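Exo beta-1,2-glucooligosaccharide sophorohydrolase (non-reducing end) (Parabacteroides distasonis ATCC 8503, PDB 5Z06) hydrolyses linear beta-1,2-glucan and beta-1,2-glucooligosaccharides of four or more units, releasing sophorose from the non-reducing end as an exo-acting periplasmic enzyme. Local coordinates at residues Val194-Lys199 with Asp206-Pro211; Tyr256-Ala261 with Asn270-Val275. One frame throughout, in Å; residues are numbered along the deposited sequence.

Interaction 1 (Val194-Lys199 with Asp206-Pro211); sequences VLQEAK and DIKWIP
Asp206 O is gripped twice from the facing strand: Lys199 N donates a hydrogen bond to it at 2.7 Å, lying in the carbonyl plane, and the CA-H of Ala198 makes a longer contact. The return bond, Asp206 N to Lys199 O, closes a hydrogen-bonded antiparallel pair, and Val194 with Ile210 forms a like pair at the other end of the ladder. Between them the register slips by one residue. Gln196, with helix-like backbone angles (phi -86°, psi -49°), is the extra residue of a beta bulge: Gln196 N bonds Lys208 O at 2.8 Å, whereas Lys208 N reaches Glu197 O only weakly, at 3.3 Å. Glu197 OE2 receives Ala198 N from above the carboxylate plane, a local bond beside the bulge. On the buried face, Leu195 CD1 lies 3.9 Å from Trp209 CB and 4.0 Å from Ile207 CB. With Trp209 CG between the backbone N and the carbonyl carbon (chi1 59°), the indole has Leu195 CD1 at its edge, near the ring plane. On the outer side Gln196 crosses Ile210 at about a right angle, with Gln196 CG 3.4 Å from Ile210 CD1, and runs alongside Lys208. An alanine at Gln196 would probably open a gap beside Ile210 CD1 and take away one of the neighbours along the Lys208 chain. The buried Asp206 carboxylate is satisfied by Thr245, His204 and a salt bridge to Arg297. The chemistry therefore implies a backbone-zipped hairpin, greasy on one face and bound at its turn end to helix 284-297 by charge.

Interaction 2 (Tyr256-Ala261 with Asn270-Val275); sequences YYKVTA and NDSQTV
Tyr256 meets Thr274 at the edge of its ring: the methyl Thr274 CG2 lies near the ring plane, 4.1 Å from Tyr256 CD2. The other flat group is the Asp271 carboxylate, which Lys258 NZ approaches from above its plane, forming a salt bridge of 3.0 Å to Asp271 OD2. The lysine chain bends at chi3 (53°), which brings Lys258 CE over that same oxygen, while Thr260 CG2 lies 3.5 Å from Asp271 OD1. Regular pairing exists between Tyr257 and Val275, where Tyr257 N donates to Val275 O at 2.6 Å and Val275 N answers to Tyr257 O. Further along, Ser272 takes over both polar groups of Val259. Its hydroxyl, placed between backbone N and carbonyl carbon (chi1 59°), accepts Val259 N at 2.7 Å in a nearly straight bond (169°) and donates to Gln273 O, while Ser272 N bonds Val259 O. A side chain thus continues the ladder where strand pairing has lapsed. On its other flank, strand 254-262 pairs with strand 219-225. The side chains of Val259 and Tyr257 pack on Ile207 of strand 204-210, and Tyr257 OH reaches Asp246 on strand 243-247.

In the fold
Interactions 1 and 2 belong to opposed sheets of one small beta sandwich, whose strand order resembles a fibronectin type III fold; their centres are about 9 Å apart. Each has a buried side and an exposed side, and the buried sides meet: Leu195 CD2 of 194-199 packs on Ser272, Tyr257 and Val275, while at the edge, where the outermost strands of the two sheets lie together, Gln273 NE2 probably bonds Leu195 O. Interaction 1 is a hairpin of consecutive strands, bonded through backbone along its length despite a bulge. Interaction 2 joins a strand to the loop leading into 275-278, so a serine hydroxyl and a surface salt bridge supplement few backbone pairs.

Interaction 1 (Val194-Lys199 with Asp206-Pro211)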
ATOM      1  N   VAL A 194       4.994 -21.269  15.209  1.00 43.67           N
ATOM      2  CA  VAL A 194       3.882 -21.416  16.135  1.00 47.02           C
ATOM      3  C   VAL A 194       2.671 -20.749  15.485  1.00 44.72           C
ATOM      4  O   VAL A 194       2.649 -19.535  15.366  1.00 45.29           O
ATOM      5  CB  VAL A 194       4.173 -20.772  17.512  1.00 49.43           C
ATOM      6  CG1 VAL A 194       2.953 -20.866  18.433  1.00 51.13           C
ATOM      7  CG2 VAL A 194       5.377 -21.448  18.173  1.00 52.76           C
ATOM      8  N   LEU A 195       1.702 -21.550  15.040  1.00 42.70           N
ATOM      9  CA  LEU A 195       0.413 -21.057  14.543  1.00 38.80           C
ATOM     10  C   LEU A 195      -0.515 -20.759  15.712  1.00 40.75           C
ATOM     11  O   LEU A 195      -0.903 -21.659  16.470  1.00 39.26           O
ATOM     12  CB  LEU A 195      -0.206 -22.084  13.606  1.00 38.63           C
ATOM     13  CG  LEU A 195      -1.379 -21.698  12.707  1.00 36.74           C
ATOM     14  CD1 LEU A 195      -1.055 -20.471  11.876  1.00 36.27           C
ATOM     15  CD2 LEU A 195      -1.699 -22.878  11.803  1.00 35.28           C
ATOM     16  N   GLN A 196      -0.855 -19.481  15.859  1.00 45.85           N
ATOM     17  CA  GLN A 196      -1.446 -18.969  17.090  1.00 50.16           C
ATOM     18  C   GLN A 196      -2.931 -19.165  17.074  1.00 54.98           C
ATOM     19  O   GLN A 196      -3.514 -19.638  18.052  1.00 58.20           O
ATOM     20  CB  GLN A 196      -1.157 -17.485  17.278  1.00 52.70           C
ATOM     21  CG  GLN A 196       0.243 -17.156  17.776  1.00 55.11           C
ATOM     22  CD  GLN A 196       0.458 -15.650  17.904  1.00 59.40           C
ATOM     23  OE1 GLN A 196       0.915 -15.163  18.937  1.00 62.23           O
ATOM     24  NE2 GLN A 196       0.123 -14.904  16.852  1.00 56.73           N
ATOM     25  N   GLU A 197      -3.557 -18.760  15.979  1.00 56.40           N
ATOM     26  CA  GLU A 197      -4.986 -18.952  15.849  1.00 55.62           C
ATOM     27  C   GLU A 197      -5.457 -18.717  14.453  1.00 47.10           C
ATOM     28  O   GLU A 197      -4.689 -18.306  13.560  1.00 43.05           O
ATOM     29  CB  GLU A 197      -5.772 -18.036  16.812  1.00 66.31           C
ATOM     30  CG  GLU A 197      -7.090 -18.603  17.373  1.00 73.38           C
ATOM     31  CD  GLU A 197      -7.166 -20.134  17.488  1.00 77.63           C
ATOM     32  OE1 GLU A 197      -6.485 -20.727  18.358  1.00 82.77           O
ATOM     33  OE2 GLU A 197      -7.923 -20.753  16.699  1.00 77.36           O
ATOM     34  N   ALA A 198      -6.710 -19.112  14.286  1.00 40.21           N
ATOM     35  CA  ALA A 198      -7.526 -18.838  13.142  1.00 37.01           C
ATOM     36  C   ALA A 198      -8.565 -17.908  13.684  1.00 37.11           C
ATOM     37  O   ALA A 198      -9.068 -18.108  14.792  1.00 37.33           O
ATOM     38  CB  ALA A 198      -8.191 -20.107  12.652  1.00 34.73           C
ATOM     39  N   LYS A 199      -8.884 -16.882  12.923  1.00 34.97           N
ATOM     40  CA  LYS A 199      -9.933 -15.978  13.299  1.00 36.61           C
ATOM     41  C   LYS A 199     -10.829 -15.852  12.085  1.00 33.44           C
ATOM     42  O   LYS A 199     -10.408 -15.360  11.035  1.00 32.10           O
ATOM     43  CB  LYS A 199      -9.317 -14.653  13.778  1.00 38.25           C
ATOM     44  CG  LYS A 199     -10.289 -13.562  14.173  1.00 44.55           C
ATOM     45  CD  LYS A 199     -11.414 -13.958  15.118  1.00 50.25           C
ATOM     46  CE  LYS A 199     -12.339 -12.761  15.327  1.00 50.59           C
ATOM     47  NZ  LYS A 199     -13.538 -13.155  16.106  1.00 50.32           N
ATOM     48  N   ASP A 206      -8.534 -15.546   8.978  1.00 27.79           N
ATOM     49  CA  ASP A 206      -7.192 -15.047   9.156  1.00 29.07           C
ATOM     50  C   ASP A 206      -6.453 -15.999  10.037  1.00 30.21           C
ATOM     51  O   ASP A 206      -6.926 -16.313  11.130  1.00 29.90           O
ATOM     52  CB  ASP A 206      -7.231 -13.679   9.831  1.00 29.88           C
ATOM     53  CG  ASP A 206      -7.602 -12.587   8.879  1.00 28.70           C
ATOM     54  OD1 ASP A 206      -7.121 -12.656   7.729  1.00 27.97           O
ATOM     55  OD2 ASP A 206      -8.346 -11.660   9.284  1.00 28.34           O
ATOM     56  N   ILE A 207      -5.291 -16.440   9.580  1.00 30.85           N
ATOM     57  CA  ILE A 207      -4.385 -17.156  10.448  1.00 33.23           C
ATOM     58  C   ILE A 207      -3.150 -16.310  10.660  1.00 34.87           C
ATOM     59  O   ILE A 207      -2.813 -15.466   9.838  1.00 37.04           O
ATOM     60  CB  ILE A 207      -4.065 -18.592   9.958  1.00 32.08           C
ATOM     61  CG1 ILE A 207      -3.210 -18.593   8.695  1.00 33.06           C
ATOM     62  CG2 ILE A 207      -5.371 -19.371   9.776  1.00 32.22           C
ATOM     63  CD1 ILE A 207      -2.868 -19.985   8.163  1.00 33.91           C
ATOM     64  N   LYS A 208      -2.510 -16.547  11.794  1.00 37.14           N
ATOM     65  CA  LYS A 208      -1.343 -15.821  12.219  1.00 39.00           C
ATOM     66  C   LYS A 208      -0.437 -16.793  12.947  1.00 39.42           C
ATOM     67  O   LYS A 208      -0.907 -17.687  13.686  1.00 33.92           O
ATOM     68  CB  LYS A 208      -1.726 -14.686  13.183  1.00 43.92           C
ATOM     69  CG  LYS A 208      -0.583 -13.687  13.415  1.00 50.04           C
ATOM     70  CD  LYS A 208      -0.797 -12.769  14.616  1.00 53.93           C
ATOM     71  CE  LYS A 208       0.388 -11.818  14.815  1.00 56.67           C
ATOM     72  NZ  LYS A 208       1.679 -12.485  15.149  1.00 57.43           N
ATOM     73  N   TRP A 209       0.857 -16.592  12.755  1.00 37.90           N
ATOM     74  CA  TRP A 209       1.858 -17.433  13.354  1.00 40.74           C
ATOM     75  C   TRP A 209       3.053 -16.588  13.828  1.00 44.48           C
ATOM     76  O   TRP A 209       3.160 -15.409  13.472  1.00 43.77           O
ATOM     77  CB  TRP A 209       2.270 -18.520  12.357  1.00 38.54           C
ATOM     78  CG  TRP A 209       2.834 -17.988  11.063  1.00 39.05           C
ATOM     79  CD1 TRP A 209       4.104 -17.568  10.856  1.00 40.24           C
ATOM     80  CD2 TRP A 209       2.143 -17.800   9.814  1.00 37.60           C
ATOM     81  NE1 TRP A 209       4.267 -17.154   9.554  1.00 41.88           N
ATOM     82  CE2 TRP A 209       3.081 -17.278   8.893  1.00 39.23           C
ATOM     83  CE3 TRP A 209       0.834 -18.036   9.380  1.00 36.89           C
ATOM     84  CZ2 TRP A 209       2.749 -16.968   7.562  1.00 39.15           C
ATOM     85  CZ3 TRP A 209       0.504 -17.740   8.052  1.00 35.25           C
ATOM     86  CH2 TRP A 209       1.457 -17.206   7.165  1.00 37.50           C
ATOM     87  N   ILE A 210       3.901 -17.182  14.669  1.00 47.44           N
ATOM     88  CA  ILE A 210       5.141 -16.557  15.150  1.00 49.97           C
ATOM     89  C   ILE A 210       6.254 -17.450  14.644  1.00 50.82           C
ATOM     90  O   ILE A 210       6.171 -18.661  14.822  1.00 51.04           O
ATOM     91  CB  ILE A 210       5.258 -16.526  16.689  1.00 54.36           C
ATOM     92  CG1 ILE A 210       3.964 -16.037  17.359  1.00 55.93           C
ATOM     93  CG2 ILE A 210       6.430 -15.654  17.123  1.00 55.70           C
ATOM     94  CD1 ILE A 210       3.526 -16.967  18.473  1.00 58.13           C
ATOM     95  N   PRO A 211       7.289 -16.869  14.005  1.00 55.18           N
ATOM     96  CA  PRO A 211       8.435 -17.652  13.516  1.00 56.13           C
ATOM     97  C   PRO A 211       9.176 -18.475  14.593  1.00 56.04           C
ATOM     98  O   PRO A 211       9.216 -18.070  15.753  1.00 53.69           O
ATOM     99  CB  PRO A 211       9.365 -16.583  12.925  1.00 56.71           C
ATOM    100  CG  PRO A 211       8.477 -15.451  12.565  1.00 57.61           C
ATOM    101  CD  PRO A 211       7.320 -15.475  13.517  1.00 56.72           C
TER

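Interaction 2 (Tyr256-Ala261 with Asn270-Val275)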
ATOM      1  N   TYR A 256      -9.619 -25.732   8.439  1.00 35.39           N
ATOM      2  CA  TYR A 256      -8.535 -26.046   9.329  1.00 37.87           C
ATOM      3  C   TYR A 256      -7.287 -25.632   8.602  1.00 36.92           C
ATOM      4  O   TYR A 256      -7.217 -25.739   7.376  1.00 38.97           O
ATOM      5  CB  TYR A 256      -8.452 -27.557   9.615  1.00 39.18           C
ATOM      6  CG  TYR A 256      -9.689 -28.190  10.210  1.00 39.99           C
ATOM      7  CD1 TYR A 256     -10.807 -28.451   9.408  1.00 41.35           C
ATOM      8  CD2 TYR A 256      -9.733 -28.580  11.550  1.00 41.34           C
ATOM      9  CE1 TYR A 256     -11.942 -29.050   9.920  1.00 41.30           C
ATOM     10  CE2 TYR A 256     -10.877 -29.189  12.078  1.00 43.13           C
ATOM     11  CZ  TYR A 256     -11.974 -29.424  11.245  1.00 42.43           C
ATOM     12  OH  TYR A 256     -13.127 -30.009  11.696  1.00 42.99           O
ATOM     13  N   TYR A 257      -6.301 -25.181   9.358  1.00 35.31           N
ATOM     14  CA  TYR A 257      -5.078 -24.653   8.781  1.00 34.20           C
ATOM     15  C   TYR A 257      -3.832 -25.141   9.503  1.00 35.33           C
ATOM     16  O   TYR A 257      -3.807 -25.313  10.720  1.00 36.18           O
ATOM     17  CB  TYR A 257      -5.098 -23.129   8.778  1.00 31.48           C
ATOM     18  CG  TYR A 257      -6.192 -22.561   7.936  1.00 29.28           C
ATOM     19  CD1 TYR A 257      -5.994 -22.300   6.591  1.00 29.49           C
ATOM     20  CD2 TYR A 257      -7.432 -22.271   8.488  1.00 28.98           C
ATOM     21  CE1 TYR A 257      -7.018 -21.769   5.805  1.00 29.16           C
ATOM     22  CE2 TYR A 257      -8.464 -21.758   7.715  1.00 27.25           C
ATOM     23  CZ  TYR A 257      -8.247 -21.498   6.382  1.00 26.92           C
ATOM     24  OH  TYR A 257      -9.244 -20.964   5.630  1.00 26.15           O
ATOM     25  N   LYS A 258      -2.787 -25.295   8.708  1.00 37.06           N
ATOM     26  CA  LYS A 258      -1.544 -25.869   9.122  1.00 39.31           C
ATOM     27  C   LYS A 258      -0.516 -25.110   8.317  1.00 37.02           C
ATOM     28  O   LYS A 258      -0.692 -24.906   7.108  1.00 33.48           O
ATOM     29  CB  LYS A 258      -1.543 -27.329   8.703  1.00 43.20           C
ATOM     30  CG  LYS A 258      -0.910 -28.305   9.657  1.00 47.85           C
ATOM     31  CD  LYS A 258      -1.353 -29.730   9.316  1.00 50.98           C
ATOM     32  CE  LYS A 258      -1.109 -30.052   7.840  1.00 54.97           C
ATOM     33  NZ  LYS A 258      -1.137 -31.507   7.556  1.00 59.63           N
ATOM     34  N   VAL A 259       0.560 -24.698   8.966  1.00 36.33           N
ATOM     35  CA  VAL A 259       1.576 -23.925   8.281  1.00 36.66           C
ATOM     36  C   VAL A 259       2.931 -24.592   8.458  1.00 37.02           C
ATOM     37  O   VAL A 259       3.283 -25.030   9.555  1.00 37.87           O
ATOM     38  CB  VAL A 259       1.589 -22.494   8.824  1.00 36.59           C
ATOM     39  CG1 VAL A 259       2.696 -21.668   8.173  1.00 38.79           C
ATOM     40  CG2 VAL A 259       0.226 -21.856   8.597  1.00 34.00           C
ATOM     41  N   THR A 260       3.694 -24.647   7.374  1.00 37.32           N
ATOM     42  CA  THR A 260       5.083 -25.109   7.425  1.00 37.95           C
ATOM     43  C   THR A 260       5.996 -23.972   6.987  1.00 37.41           C
ATOM     44  O   THR A 260       5.539 -23.037   6.343  1.00 33.28           O
ATOM     45  CB  THR A 260       5.309 -26.322   6.489  1.00 37.29           C
ATOM     46  OG1 THR A 260       5.091 -25.933   5.136  1.00 38.19           O
ATOM     47  CG2 THR A 260       4.368 -27.476   6.823  1.00 38.33           C
ATOM     48  N   ALA A 261       7.276 -24.065   7.360  1.00 40.61           N
ATOM     49  CA  ALA A 261       8.340 -23.194   6.842  1.00 39.86           C
ATOM     50  C   ALA A 261       9.134 -23.932   5.776  1.00 40.91           C
ATOM     51  O   ALA A 261       9.486 -25.095   5.945  1.00 42.81           O
ATOM     52  CB  ALA A 261       9.262 -22.747   7.959  1.00 39.98           C
ATOM     53  N   ASN A 270       8.398 -29.406   9.768  1.00 53.17           N
ATOM     54  CA  ASN A 270       7.238 -30.123  10.250  1.00 56.94           C
ATOM     55  C   ASN A 270       6.027 -29.179  10.258  1.00 55.36           C
ATOM     56  O   ASN A 270       6.157 -27.974  10.035  1.00 50.41           O
ATOM     57  CB  ASN A 270       7.497 -30.750  11.632  1.00 56.88           C
ATOM     58  CG  ASN A 270       7.793 -29.730  12.707  1.00 59.47           C
ATOM     59  OD1 ASN A 270       8.390 -28.687  12.444  1.00 66.16           O
ATOM     60  ND2 ASN A 270       7.388 -30.032  13.934  1.00 60.72           N
ATOM     61  N   ASP A 271       4.857 -29.761  10.493  1.00 56.05           N
ATOM     62  CA  ASP A 271       3.614 -29.017  10.602  1.00 53.90           C
ATOM     63  C   ASP A 271       3.564 -28.175  11.864  1.00 51.96           C
ATOM     64  O   ASP A 271       4.059 -28.587  12.915  1.00 53.43           O
ATOM     65  CB  ASP A 271       2.423 -29.976  10.642  1.00 53.66           C
ATOM     66  CG  ASP A 271       2.159 -30.629   9.324  1.00 54.41           C
ATOM     67  OD1 ASP A 271       2.819 -30.276   8.328  1.00 57.93           O
ATOM     68  OD2 ASP A 271       1.274 -31.503   9.275  1.00 60.17           O
ATOM     69  N   SER A 272       2.935 -27.007  11.757  1.00 45.84           N
ATOM     70  CA  SER A 272       2.498 -26.260  12.931  1.00 45.58           C
ATOM     71  C   SER A 272       1.365 -27.048  13.592  1.00 43.80           C
ATOM     72  O   SER A 272       0.864 -28.011  13.011  1.00 39.57           O
ATOM     73  CB  SER A 272       1.980 -24.871  12.514  1.00 42.57           C
ATOM     74  OG  SER A 272       0.893 -24.989  11.609  1.00 38.52           O
ATOM     75  N   GLN A 273       0.914 -26.622  14.768  1.00 44.00           N
ATOM     76  CA  GLN A 273      -0.348 -27.156  15.265  1.00 47.67           C
ATOM     77  C   GLN A 273      -1.443 -26.764  14.255  1.00 46.71           C
ATOM     78  O   GLN A 273      -1.278 -25.838  13.444  1.00 44.96           O
ATOM     79  CB  GLN A 273      -0.685 -26.694  16.702  1.00 51.51           C
ATOM     80  CG  GLN A 273      -1.000 -25.205  16.892  1.00 57.14           C
ATOM     81  CD  GLN A 273      -1.934 -24.901  18.069  1.00 62.49           C
ATOM     82  OE1 GLN A 273      -2.380 -25.804  18.792  1.00 66.12           O
ATOM     83  NE2 GLN A 273      -2.243 -23.608  18.258  1.00 59.56           N
ATOM     84  N   THR A 274      -2.534 -27.502  14.279  1.00 44.15           N
ATOM     85  CA  THR A 274      -3.662 -27.227  13.411  1.00 43.96           C
ATOM     86  C   THR A 274      -4.596 -26.275  14.138  1.00 40.34           C
ATOM     87  O   THR A 274      -4.868 -26.448  15.319  1.00 38.99           O
ATOM     88  CB  THR A 274      -4.370 -28.530  13.013  1.00 44.44           C
ATOM     89  OG1 THR A 274      -3.486 -29.279  12.170  1.00 47.62           O
ATOM     90  CG2 THR A 274      -5.670 -28.254  12.255  1.00 45.62           C
ATOM     91  N   VAL A 275      -5.072 -25.266  13.423  1.00 37.02           N
ATOM     92  CA  VAL A 275      -6.090 -24.355  13.948  1.00 36.08           C
ATOM     93  C   VAL A 275      -7.264 -24.423  13.011  1.00 33.56           C
ATOM     94  O   VAL A 275      -7.099 -24.765  11.844  1.00 35.00           O
ATOM     95  CB  VAL A 275      -5.587 -22.901  14.074  1.00 38.06           C
ATOM     96  CG1 VAL A 275      -4.446 -22.847  15.073  1.00 40.83           C
ATOM     97  CG2 VAL A 275      -5.139 -22.311  12.729  1.00 37.90           C
TER